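Local coordinates for germination protein (Bacillus megaterium, PDB 6O59), which forms the N-terminal domain of the A subunit of the spore germinant receptor GerK3 and probably takes part in germinant-triggered spore germination, at residues G22-I27 and D168-S173; R30-G35 and A42-I47; Q76-L81 and L112-I117; I164-L169 and M187-I192. One frame throughout, in Å; residues are numbered along the deposited sequence.

Interaction 1 of 4, residues G22-I27 and D168-S173; sequences GNSSDI and DLWLES
This contact belongs to the junction between the two halves of the domain, each built round a five-stranded antiparallel sheet of the same strand order: the loop linking helix 10-20 to strand 27-34 crosses the edge strand 169-176 obliquely. L171 offers both of its backbone polar groups to the loop. Its N reaches S24 OG at 3.1 Å in a nearly straight bond (165° at the hydrogen), and its O receives a weak bond from S25 N at 3.4 Å. S24 OG lies beside its own backbone N (chi1 -83°) and also bonds to T21 O, so two bonds hold the hydroxyl. At the upstream end G22 sits over one face of the W170 indole, its CA 3.4 Å from the centroid of the five-membered ring and only 14° off the ring normal, a CH-pi contact that a glycine can make with its bare backbone. A type I turn from S24 to I27 then carries the chain away from the strand. Within that turn D26 brings its carboxylate across the L171 side chain at about a right angle, with OD2 3.6 Å from L171 CD2, while OD1 forms a salt bridge with R161 of helix 153-163. At the downstream end the two hydroxyls meet tip to tip, S25 OG standing 3.0 Å from S173 OG, which is hydrogen-bonded to T185 OG1 as well.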
loop_
_atom_site.group_PDB
_atom_site.type_symbol
_atom_site.label_atom_id
_atom_site.label_comp_id
_atom_site.label_asym_id
_atom_site.label_seq_id
_atom_site.Cartn_x
_atom_site.Cartn_y
_atom_site.Cartn_z
ATOM N N GLY A 22 1.440 3.963 -7.946
ATOM C CA GLY A 22 0.114 4.062 -8.548
ATOM C C GLY A 22 -0.975 4.731 -7.743
ATOM O O GLY A 22 -2.165 4.473 -7.986
ATOM N N ASN A 23 -0.571 5.635 -6.814
ATOM C CA ASN A 23 -1.428 6.385 -5.886
ATOM C C ASN A 23 -2.263 5.374 -5.077
ATOM O O ASN A 23 -3.490 5.510 -4.960
ATOM C CB ASN A 23 -2.292 7.417 -6.635
ATOM C CG ASN A 23 -2.038 8.840 -6.209
ATOM O OD1 ASN A 23 -2.461 9.286 -5.122
ATOM N ND2 ASN A 23 -1.344 9.588 -7.064
ATOM N N SER A 24 -1.575 4.302 -4.590
ATOM C CA SER A 24 -2.160 3.186 -3.841
ATOM C C SER A 24 -2.744 3.690 -2.540
ATOM O O SER A 24 -2.131 4.523 -1.868
ATOM C CB SER A 24 -1.131 2.087 -3.602
ATOM O OG SER A 24 -1.040 1.234 -4.730
ATOM N N SER A 25 -3.953 3.213 -2.215
ATOM C CA SER A 25 -4.737 3.674 -1.073
ATOM C C SER A 25 -4.119 3.380 0.298
ATOM O O SER A 25 -4.486 4.072 1.246
ATOM C CB SER A 25 -6.154 3.118 -1.132
ATOM O OG SER A 25 -6.200 1.704 -1.243
ATOM N N ASP A 26 -3.172 2.419 0.413
ATOM C CA ASP A 26 -2.588 2.061 1.707
ATOM C C ASP A 26 -1.239 2.715 1.961
ATOM O O ASP A 26 -0.630 2.481 3.006
ATOM C CB ASP A 26 -2.471 0.537 1.844
ATOM C CG ASP A 26 -1.579 -0.184 0.850
ATOM O OD1 ASP A 26 -1.261 0.403 -0.203
ATOM O OD2 ASP A 26 -1.221 -1.347 1.119
ATOM N N ILE A 27 -0.776 3.548 1.031
ATOM C CA ILE A 27 0.480 4.252 1.227
ATOM C C ILE A 27 0.170 5.585 1.918
ATOM O O ILE A 27 -0.529 6.439 1.363
ATOM C CB ILE A 27 1.252 4.372 -0.095
ATOM C CG1 ILE A 27 1.786 2.972 -0.479
ATOM C CG2 ILE A 27 2.407 5.390 0.037
ATOM C CD1 ILE A 27 1.983 2.762 -1.814
ATOM N N ASP A 168 4.744 -2.048 -7.984
ATOM C CA ASP A 168 3.875 -2.204 -9.155
ATOM C C ASP A 168 2.506 -2.775 -8.757
ATOM O O ASP A 168 1.569 -2.736 -9.566
ATOM C CB ASP A 168 4.546 -3.050 -10.246
ATOM C CG ASP A 168 5.612 -2.317 -11.043
ATOM O OD1 ASP A 168 5.680 -1.069 -10.938
ATOM O OD2 ASP A 168 6.369 -2.991 -11.790
ATOM N N LEU A 169 2.371 -3.249 -7.495
ATOM C CA LEU A 169 1.085 -3.703 -6.970
ATOM C C LEU A 169 0.273 -2.456 -6.638
ATOM O O LEU A 169 0.602 -1.710 -5.706
ATOM C CB LEU A 169 1.223 -4.644 -5.763
ATOM C CG LEU A 169 -0.089 -5.134 -5.120
ATOM C CD1 LEU A 169 -1.029 -5.767 -6.143
ATOM C CD2 LEU A 169 0.202 -6.117 -4.011
ATOM N N TRP A 170 -0.718 -2.181 -7.491
ATOM C CA TRP A 170 -1.538 -0.991 -7.366
ATOM C C TRP A 170 -2.920 -1.336 -6.786
ATOM O O TRP A 170 -3.557 -2.300 -7.215
ATOM C CB TRP A 170 -1.636 -0.283 -8.719
ATOM C CG TRP A 170 -0.350 0.356 -9.168
ATOM C CD1 TRP A 170 0.862 0.306 -8.540
ATOM C CD2 TRP A 170 -0.149 1.126 -10.360
ATOM N NE1 TRP A 170 1.803 0.991 -9.269
ATOM C CE2 TRP A 170 1.212 1.505 -10.393
ATOM C CE3 TRP A 170 -0.993 1.551 -11.404
ATOM C CZ2 TRP A 170 1.743 2.307 -11.410
ATOM C CZ3 TRP A 170 -0.459 2.330 -12.425
ATOM C CH2 TRP A 170 0.894 2.695 -12.424
ATOM N N LEU A 171 -3.320 -0.591 -5.711
ATOM C CA LEU A 171 -4.569 -0.726 -4.935
ATOM C C LEU A 171 -5.489 0.477 -5.181
ATOM O O LEU A 171 -5.050 1.611 -5.015
ATOM C CB LEU A 171 -4.262 -0.853 -3.428
ATOM C CG LEU A 171 -3.845 -2.229 -2.852
ATOM C CD1 LEU A 171 -2.533 -2.739 -3.418
ATOM C CD2 LEU A 171 -3.661 -2.133 -1.365
ATOM N N GLU A 172 -6.750 0.227 -5.595
ATOM C CA GLU A 172 -7.768 1.195 -5.991
ATOM C C GLU A 172 -8.990 0.982 -5.118
ATOM O O GLU A 172 -9.614 -0.082 -5.174
ATOM C CB GLU A 172 -8.097 1.002 -7.488
ATOM C CG GLU A 172 -8.777 2.182 -8.137
ATOM C CD GLU A 172 -9.303 1.912 -9.535
ATOM O OE1 GLU A 172 -8.600 1.236 -10.325
ATOM O OE2 GLU A 172 -10.423 2.383 -9.840
ATOM N N SER A 173 -9.284 1.960 -4.265
ATOM C CA SER A 173 -10.439 1.932 -3.376
ATOM C C SER A 173 -11.643 2.554 -4.050
ATOM O O SER A 173 -11.511 3.545 -4.768
ATOM C CB SER A 173 -10.131 2.643 -2.068
ATOM O OG SER A 173 -9.229 1.834 -1.330
#

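Interaction 2 of 4, residues R30-G35 and A42-I47; sequences RHFKIG and AAIVYI
At the start of A42-I47, A42 forms a hydrogen-bonded antiparallel pair with F32. A42 N donates to F32 O at 2.9 Å and F32 N to A42 O at 3.0 Å, each donor lying about 32° out of the acceptor's carbonyl plane. The phenyl ring of F32, in the crowded position between its backbone N and carbonyl carbon (chi1 73°), folds back over this alanine, so that A42 CB sits under one ring face, offset toward the rim and 3.5 Å from F32 CZ. A43 follows as the non-hydrogen-bonded partner of H31 and points its methyl to the other side of the sheet; its CA turns a hydrogen to R30 O at 3.3 Å. I44 restores the two-bond pattern with R30: I44 N uses a lone pair of R30 O, and R30 N reaches I44 O at 2.8 Å, nearly straight. The CG1 branch of I44 meets F32 CE1 at 3.7 Å. Y46 stands on the same face as I44 and carries its OH over the guanidinium of R30, 3.0 Å from NH2 but at too poor an angle for a hydrogen bond, with the two planes 83° apart. R30 NE is bonded instead to Q57. This hairpin of strands 27-34 and 40-47 edges its sheet: helix 54-62 packs on F32, I44 and Y46, helix 10-20 on H31, A43 and V45, and strand 110-114 continues the sheet beyond A43.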
loop_
_atom_site.group_PDB
_atom_site.type_symbol
_atom_site.label_atom_id
_atom_site.label_comp_id
_atom_site.label_asym_id
_atom_site.label_seq_id
_atom_site.Cartn_x
_atom_site.Cartn_y
_atom_site.Cartn_z
ATOM N N ARG A 30 2.564 11.345 5.971
ATOM C CA ARG A 30 2.311 12.223 7.107
ATOM C C ARG A 30 3.215 13.439 6.995
ATOM O O ARG A 30 4.433 13.323 7.122
ATOM C CB ARG A 30 2.523 11.505 8.454
ATOM C CG ARG A 30 1.616 10.316 8.695
ATOM C CD ARG A 30 0.414 10.695 9.504
ATOM N NE ARG A 30 -0.085 9.555 10.265
ATOM C CZ ARG A 30 -1.176 8.868 9.956
ATOM N NH1 ARG A 30 -1.905 9.207 8.898
ATOM N NH2 ARG A 30 -1.560 7.848 10.711
ATOM N N HIS A 31 2.637 14.594 6.688
ATOM C CA HIS A 31 3.424 15.819 6.615
ATOM C C HIS A 31 3.650 16.371 8.001
ATOM O O HIS A 31 2.746 16.329 8.844
ATOM C CB HIS A 31 2.737 16.884 5.764
ATOM C CG HIS A 31 2.681 16.551 4.318
ATOM N ND1 HIS A 31 1.561 15.960 3.760
ATOM C CD2 HIS A 31 3.608 16.738 3.354
ATOM C CE1 HIS A 31 1.840 15.807 2.478
ATOM N NE2 HIS A 31 3.062 16.259 2.187
ATOM N N PHE A 32 4.850 16.889 8.238
ATOM C CA PHE A 32 5.200 17.554 9.480
ATOM C C PHE A 32 6.311 18.592 9.214
ATOM O O PHE A 32 6.806 18.722 8.084
ATOM C CB PHE A 32 5.561 16.564 10.596
ATOM C CG PHE A 32 6.883 15.850 10.486
ATOM C CD1 PHE A 32 7.018 14.722 9.689
ATOM C CD2 PHE A 32 7.984 16.279 11.221
ATOM C CE1 PHE A 32 8.238 14.056 9.605
ATOM C CE2 PHE A 32 9.200 15.605 11.141
ATOM C CZ PHE A 32 9.317 14.493 10.344
ATOM N N LYS A 33 6.634 19.376 10.244
ATOM C CA LYS A 33 7.627 20.427 10.155
ATOM C C LYS A 33 8.642 20.271 11.255
ATOM O O LYS A 33 8.318 19.816 12.356
ATOM C CB LYS A 33 6.966 21.806 10.193
ATOM C CG LYS A 33 7.034 22.497 8.848
ATOM C CD LYS A 33 5.686 22.931 8.325
ATOM C CE LYS A 33 5.850 23.554 6.961
ATOM N NZ LYS A 33 4.549 23.706 6.259
ATOM N N ILE A 34 9.885 20.618 10.933
ATOM C CA ILE A 34 11.016 20.546 11.836
ATOM C C ILE A 34 11.813 21.876 11.747
ATOM O O ILE A 34 11.555 22.721 10.880
ATOM C CB ILE A 34 11.835 19.255 11.526
ATOM C CG1 ILE A 34 12.345 18.591 12.828
ATOM C CG2 ILE A 34 12.943 19.436 10.486
ATOM C CD1 ILE A 34 11.318 17.476 13.474
ATOM N N GLY A 35 12.724 22.064 12.686
ATOM C CA GLY A 35 13.531 23.271 12.753
ATOM C C GLY A 35 13.063 24.217 13.837
ATOM O O GLY A 35 12.063 23.944 14.518
ATOM N N ALA A 42 9.062 18.212 6.347
ATOM C CA ALA A 42 9.465 16.810 6.326
ATOM C C ALA A 42 8.235 15.922 6.183
ATOM O O ALA A 42 7.112 16.398 6.359
ATOM C CB ALA A 42 10.241 16.463 7.588
ATOM N N ALA A 43 8.433 14.650 5.822
ATOM C CA ALA A 43 7.330 13.696 5.673
ATOM C C ALA A 43 7.718 12.285 6.094
ATOM O O ALA A 43 8.871 11.876 5.894
ATOM C CB ALA A 43 6.826 13.674 4.231
ATOM N N ILE A 44 6.734 11.548 6.676
ATOM C CA ILE A 44 6.825 10.118 6.995
ATOM C C ILE A 44 6.021 9.385 5.930
ATOM O O ILE A 44 4.841 9.705 5.719
ATOM C CB ILE A 44 6.379 9.682 8.418
ATOM C CG1 ILE A 44 6.596 10.790 9.469
ATOM C CG2 ILE A 44 7.066 8.354 8.806
ATOM C CD1 ILE A 44 6.007 10.499 10.868
ATOM N N VAL A 45 6.657 8.437 5.239
ATOM C CA VAL A 45 5.991 7.645 4.207
ATOM C C VAL A 45 6.083 6.184 4.615
ATOM O O VAL A 45 7.191 5.673 4.802
ATOM C CB VAL A 45 6.535 7.880 2.760
ATOM C CG1 VAL A 45 5.706 7.110 1.733
ATOM C CG2 VAL A 45 6.568 9.361 2.398
ATOM N N TYR A 46 4.927 5.507 4.734
ATOM C CA TYR A 46 4.871 4.096 5.102
ATOM C C TYR A 46 3.616 3.401 4.543
ATOM O O TYR A 46 2.606 4.063 4.299
ATOM C CB TYR A 46 4.936 3.941 6.640
ATOM C CG TYR A 46 3.756 4.518 7.392
ATOM C CD1 TYR A 46 3.713 5.870 7.732
ATOM C CD2 TYR A 46 2.696 3.709 7.790
ATOM C CE1 TYR A 46 2.625 6.406 8.421
ATOM C CE2 TYR A 46 1.597 4.235 8.466
ATOM C CZ TYR A 46 1.569 5.583 8.788
ATOM O OH TYR A 46 0.492 6.091 9.479
ATOM N N ILE A 47 3.675 2.058 4.383
ATOM C CA ILE A 47 2.530 1.233 3.959
ATOM C C ILE A 47 1.779 0.785 5.225
ATOM O O ILE A 47 2.351 0.117 6.094
ATOM C CB ILE A 47 2.887 0.009 3.038
ATOM C CG1 ILE A 47 3.594 0.428 1.743
ATOM C CG2 ILE A 47 1.653 -0.822 2.707
ATOM C CD1 ILE A 47 4.171 -0.701 1.071
#

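Interaction 3 of 4, residues Q76-L81 and L112-I117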
loop_
_atom_site.group_PDB
_atom_site.type_symbol
_atom_site.label_atom_id
_atom_site.label_comp_id
_atom_site.label_asym_id
_atom_site.label_seq_id
_atom_site.Cartn_x
_atom_site.Cartn_y
_atom_site.Cartn_z
ATOM N N GLN A 76 20.872 21.293 6.872
ATOM C CA GLN A 76 21.992 20.511 6.349
ATOM C C GLN A 76 22.191 19.187 7.087
ATOM O O GLN A 76 22.302 18.154 6.422
ATOM C CB GLN A 76 23.313 21.314 6.335
ATOM C CG GLN A 76 23.215 22.820 6.670
ATOM C CD GLN A 76 22.514 23.696 5.646
ATOM O OE1 GLN A 76 22.238 23.302 4.504
ATOM N NE2 GLN A 76 22.207 24.923 6.048
ATOM N N ASN A 77 22.233 19.200 8.436
ATOM C CA ASN A 77 22.452 17.983 9.227
ATOM C C ASN A 77 21.143 17.377 9.809
ATOM O O ASN A 77 21.209 16.341 10.476
ATOM C CB ASN A 77 23.449 18.264 10.357
ATOM N N ALA A 78 19.970 17.985 9.515
ATOM C CA ALA A 78 18.646 17.587 10.025
ATOM C C ALA A 78 18.421 16.076 10.041
ATOM O O ALA A 78 18.107 15.538 11.098
ATOM C CB ALA A 78 17.539 18.260 9.229
ATOM N N LEU A 79 18.618 15.393 8.899
ATOM C CA LEU A 79 18.397 13.949 8.757
ATOM C C LEU A 79 19.341 13.126 9.645
ATOM O O LEU A 79 18.877 12.209 10.326
ATOM C CB LEU A 79 18.547 13.543 7.286
ATOM C CG LEU A 79 17.950 12.213 6.857
ATOM C CD1 LEU A 79 16.437 12.258 6.889
ATOM C CD2 LEU A 79 18.420 11.851 5.467
ATOM N N GLU A 80 20.642 13.467 9.655
ATOM C CA GLU A 80 21.658 12.784 10.455
ATOM C C GLU A 80 21.451 13.061 11.960
ATOM O O GLU A 80 21.578 12.144 12.768
ATOM C CB GLU A 80 23.073 13.176 9.991
ATOM C CG GLU A 80 23.725 12.164 9.047
ATOM C CD GLU A 80 23.167 11.937 7.644
ATOM O OE1 GLU A 80 22.329 12.747 7.182
ATOM O OE2 GLU A 80 23.587 10.947 6.998
ATOM N N LEU A 81 21.076 14.292 12.328
ATOM C CA LEU A 81 20.801 14.657 13.721
ATOM C C LEU A 81 19.586 13.896 14.258
ATOM O O LEU A 81 19.607 13.444 15.405
ATOM C CB LEU A 81 20.566 16.175 13.839
ATOM C CG LEU A 81 21.644 17.026 14.517
ATOM C CD1 LEU A 81 21.626 16.884 16.039
ATOM C CD2 LEU A 81 23.020 16.815 13.905
ATOM N N LEU A 112 11.725 8.565 5.953
ATOM C CA LEU A 112 11.750 9.928 6.453
ATOM C C LEU A 112 12.392 10.798 5.359
ATOM O O LEU A 112 13.553 10.601 4.997
ATOM C CB LEU A 112 12.458 10.057 7.814
ATOM C CG LEU A 112 12.708 11.500 8.280
ATOM C CD1 LEU A 112 11.424 12.209 8.627
ATOM C CD2 LEU A 112 13.668 11.543 9.427
ATOM N N ILE A 113 11.589 11.699 4.783
ATOM C CA ILE A 113 12.013 12.580 3.700
ATOM C C ILE A 113 12.000 14.035 4.206
ATOM O O ILE A 113 11.018 14.466 4.807
ATOM C CB ILE A 113 11.121 12.358 2.441
ATOM C CG1 ILE A 113 10.914 10.831 2.165
ATOM C CG2 ILE A 113 11.688 13.113 1.211
ATOM C CD1 ILE A 113 10.212 10.437 0.879
ATOM N N VAL A 114 13.111 14.771 3.989
ATOM C CA VAL A 114 13.276 16.155 4.434
ATOM C C VAL A 114 13.430 17.087 3.194
ATOM O O VAL A 114 14.104 16.734 2.220
ATOM C CB VAL A 114 14.441 16.281 5.459
ATOM C CG1 VAL A 114 14.593 17.715 5.969
ATOM C CG2 VAL A 114 14.247 15.319 6.642
ATOM N N ASP A 115 12.778 18.276 3.275
ATOM C CA ASP A 115 12.585 19.355 2.297
ATOM C C ASP A 115 13.610 19.453 1.192
ATOM O O ASP A 115 13.192 19.648 0.048
ATOM C CB ASP A 115 12.482 20.733 2.961
ATOM C CG ASP A 115 11.658 21.775 2.192
ATOM O OD1 ASP A 115 11.302 21.511 1.005
ATOM O OD2 ASP A 115 11.360 22.854 2.781
ATOM N N GLY A 116 14.901 19.392 1.512
ATOM C CA GLY A 116 15.924 19.511 0.479
ATOM C C GLY A 116 17.153 18.654 0.668
ATOM O O GLY A 116 18.245 19.084 0.281
ATOM N N ILE A 117 16.995 17.490 1.287
ATOM C CA ILE A 117 18.209 16.693 1.601
ATOM C C ILE A 117 18.589 15.764 0.453
ATOM O O ILE A 117 19.795 15.629 0.232
ATOM C CB ILE A 117 18.076 15.981 2.949
ATOM C CG1 ILE A 117 18.764 16.784 4.049
ATOM C CG2 ILE A 117 18.657 14.597 2.850
ATOM C CD1 ILE A 117 17.822 17.374 5.049
#
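Apolar contacts carry the meeting of the first turn of helix 78-86 with the end of strand 110-114 and the turn that follows it. L79 is the central side chain. With CG anti to the backbone N (chi1 -162°), it extends toward the strand and splits its two methyls between different partners. CD1 touches two side chains that share one face of the sheet, lying 3.8 Å from L112 CD2 and likewise 3.8 Å from V114 CG2. L79 runs past both of them in the opposite direction, so the side chains interleave rather than meet tip to tip. Its other methyl, CD2, lies 3.8 Å from I117 CG2, the two side chains crossing obliquely. A78 adds a looser contact, its CB 4.3 Å from I117 CD1 and 4.4 Å from V114 CG1.

Backbone hydrogen bonds act within each segment and bring these groups together. L81 N bonds to N77 O at 2.8 Å, which begins the helix, while I117 N returns to V114 O at 3.1 Å and turns I117 back toward the helix. I113, pointing the other way, packs on helix 10-20, so the strand has helices on both faces; F94 and L40 add to the apolar surroundings of L79 and A78.

No hydrogen bond or salt bridge joins the two segments. The helix start is therefore held against the strand by the fit of aliphatic side chains and the burial of their surface, without any directional polar contact to fix its register.

Interaction 4 of 4, residues I164-L169 and M187-I192; sequences IKTPDL and MYIHGI
The tight turn between helix 153-163 and strand 169-176 packs here against the end of strand 182-189. T166 to L169 form a type I turn, and T166 adds an ST turn inside it, its OG1 accepting from D168 N at 3.1 Å. This bond holds the P167-D168 peptide, while L169 N, bonded to T166 O, restrains the next one, whose carbonyl, that of D168, faces H190. H190 N donates to D168 O at 2.8 Å, the donor standing 30° above the carbonyl plane, and the CA of I189 approaches the same oxygen at 3.5 Å.

One residue further on, L169 and I189 form a non-hydrogen-bonded antiparallel pair, the mouth of the beta hairpin that strands 169-176 and 182-189 make at the edge of the second sheet. Their side chains share one face of that sheet. L169 has CG anti to its backbone N (chi1 178°), which sends CD1 across the neighbouring strand to lie 3.6 Å from Y188 O and 4.0 Å from M187 CG. I189 spreads its branches over the turn: CD1 meets I164 CG2 at 4.0 Å, and CG2 lies 3.8 Å from D168 CB. Helix 240-248 packs on both I164 and I189, while M187 reaches helix 153-163 and strand 252-256.

Among the partly exposed residues, D168 OD1 comes near the edge of the H190 imidazole, close to its plane, without bonding to it. The carboxylate could slightly favour a protonated histidine. The imidazole itself stacks on the indole of W170, and D168 OD1 is 5.3 Å from H190 NE2.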
loop_
_atom_site.group_PDB
_atom_site.type_symbol
_atom_site.label_atom_id
_atom_site.label_comp_id
_atom_site.label_asym_id
_atom_site.label_seq_id
_atom_site.Cartn_x
_atom_site.Cartn_y
_atom_site.Cartn_z
ATOM N N ILE A 164 3.490 -10.064 -1.708
ATOM C CA ILE A 164 3.883 -9.382 -2.951
ATOM C C ILE A 164 4.533 -8.070 -2.557
ATOM O O ILE A 164 3.830 -7.140 -2.158
ATOM C CB ILE A 164 2.666 -9.191 -3.921
ATOM C CG1 ILE A 164 1.964 -10.522 -4.241
ATOM C CG2 ILE A 164 3.049 -8.454 -5.208
ATOM C CD1 ILE A 164 2.724 -11.486 -5.119
ATOM N N LYS A 165 5.865 -7.994 -2.644
ATOM C CA LYS A 165 6.598 -6.782 -2.245
ATOM C C LYS A 165 7.073 -5.921 -3.478
ATOM O O LYS A 165 8.233 -5.492 -3.572
ATOM C CB LYS A 165 7.778 -7.142 -1.311
ATOM C CG LYS A 165 7.407 -7.922 -0.054
ATOM C CD LYS A 165 8.644 -8.116 0.822
ATOM C CE LYS A 165 8.450 -9.075 1.978
ATOM N NZ LYS A 165 8.477 -10.505 1.551
ATOM N N THR A 166 6.161 -5.630 -4.390
ATOM C CA THR A 166 6.499 -4.775 -5.533
ATOM C C THR A 166 5.745 -3.423 -5.462
ATOM O O THR A 166 4.544 -3.403 -5.134
ATOM C CB THR A 166 6.246 -5.480 -6.890
ATOM O OG1 THR A 166 6.569 -4.575 -7.947
ATOM C CG2 THR A 166 4.815 -5.937 -7.078
ATOM N N PRO A 167 6.388 -2.292 -5.853
ATOM C CA PRO A 167 5.624 -1.032 -5.912
ATOM C C PRO A 167 4.643 -1.038 -7.092
ATOM O O PRO A 167 3.804 -0.156 -7.190
ATOM C CB PRO A 167 6.709 0.041 -6.078
ATOM C CG PRO A 167 7.863 -0.660 -6.670
ATOM C CD PRO A 167 7.793 -2.100 -6.288
ATOM N N ASP A 168 4.744 -2.048 -7.984
ATOM C CA ASP A 168 3.875 -2.204 -9.155
ATOM C C ASP A 168 2.506 -2.775 -8.757
ATOM O O ASP A 168 1.569 -2.736 -9.566
ATOM C CB ASP A 168 4.546 -3.050 -10.246
ATOM C CG ASP A 168 5.612 -2.317 -11.043
ATOM O OD1 ASP A 168 5.680 -1.069 -10.938
ATOM O OD2 ASP A 168 6.369 -2.991 -11.790
ATOM N N LEU A 169 2.371 -3.249 -7.495
ATOM C CA LEU A 169 1.085 -3.703 -6.970
ATOM C C LEU A 169 0.273 -2.456 -6.638
ATOM O O LEU A 169 0.602 -1.710 -5.706
ATOM C CB LEU A 169 1.223 -4.644 -5.763
ATOM C CG LEU A 169 -0.089 -5.134 -5.120
ATOM C CD1 LEU A 169 -1.029 -5.767 -6.143
ATOM C CD2 LEU A 169 0.202 -6.117 -4.011
ATOM N N MET A 187 -7.163 -4.755 -6.624
ATOM C CA MET A 187 -5.720 -4.991 -6.750
ATOM C C MET A 187 -5.335 -5.577 -8.104
ATOM O O MET A 187 -6.021 -6.473 -8.598
ATOM C CB MET A 187 -5.267 -6.003 -5.689
ATOM C CG MET A 187 -4.696 -5.427 -4.476
ATOM S SD MET A 187 -4.281 -6.866 -3.471
ATOM C CE MET A 187 -4.334 -6.145 -1.863
ATOM N N TYR A 188 -4.178 -5.155 -8.640
ATOM C CA TYR A 188 -3.587 -5.674 -9.873
ATOM C C TYR A 188 -2.119 -5.268 -9.919
ATOM O O TYR A 188 -1.758 -4.246 -9.328
ATOM C CB TYR A 188 -4.351 -5.194 -11.132
ATOM C CG TYR A 188 -4.273 -3.703 -11.382
ATOM C CD1 TYR A 188 -5.140 -2.817 -10.746
ATOM C CD2 TYR A 188 -3.339 -3.175 -12.279
ATOM C CE1 TYR A 188 -5.065 -1.441 -10.970
ATOM C CE2 TYR A 188 -3.254 -1.802 -12.510
ATOM C CZ TYR A 188 -4.119 -0.938 -11.858
ATOM O OH TYR A 188 -4.023 0.414 -12.101
ATOM N N ILE A 189 -1.270 -6.060 -10.615
ATOM C CA ILE A 189 0.133 -5.695 -10.745
ATOM C C ILE A 189 0.276 -4.994 -12.086
ATOM O O ILE A 189 0.167 -5.625 -13.152
ATOM C CB ILE A 189 1.172 -6.853 -10.555
ATOM C CG1 ILE A 189 1.022 -7.538 -9.177
ATOM C CG2 ILE A 189 2.614 -6.330 -10.739
ATOM C CD1 ILE A 189 1.812 -8.844 -8.995
ATOM N N HIS A 190 0.505 -3.676 -12.021
ATOM C CA HIS A 190 0.739 -2.812 -13.173
ATOM C C HIS A 190 1.914 -3.354 -14.010
ATOM O O HIS A 190 2.995 -3.599 -13.474
ATOM C CB HIS A 190 1.027 -1.389 -12.677
ATOM C CG HIS A 190 1.586 -0.502 -13.735
ATOM N ND1 HIS A 190 0.775 0.085 -14.674
ATOM C CD2 HIS A 190 2.871 -0.166 -13.988
ATOM C CE1 HIS A 190 1.582 0.770 -15.465
ATOM N NE2 HIS A 190 2.854 0.643 -15.094
ATOM N N GLY A 191 1.684 -3.567 -15.296
ATOM C CA GLY A 191 2.719 -4.095 -16.181
ATOM C C GLY A 191 2.630 -5.589 -16.409
ATOM O O GLY A 191 3.173 -6.094 -17.396
ATOM N N ILE A 192 1.971 -6.310 -15.483
ATOM C CA ILE A 192 1.739 -7.751 -15.587
ATOM C C ILE A 192 0.283 -7.923 -16.041
ATOM O O ILE A 192 0.038 -8.591 -17.047
ATOM C CB ILE A 192 2.105 -8.522 -14.287
ATOM C CG1 ILE A 192 3.644 -8.556 -14.111
ATOM C CG2 ILE A 192 1.544 -9.941 -14.327
ATOM C CD1 ILE A 192 4.196 -9.042 -12.747
#

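How the interactions relate
Interactions 1 and 4 are the most closely joined, with centres about 9 Å apart and D168 and L169 in common. Between them W170 N lies 3.0 Å from Y188 O, a probable hydrogen bond, and the indole of W170 is sandwiched between G22 on one face and H190 on the other. Interactions 2 and 3, centres about 11 Å apart, occupy neighbouring strands of the first sheet, where A43 N lies 2.8 Å from I113 O, a probable hydrogen bond. Interaction 1 links the two halves, meeting interaction 2 where I27 CG1 packs 3.8 Å from I47 CG1. Interactions 3 and 4 stand far apart, centres about 30 Å, one in each half.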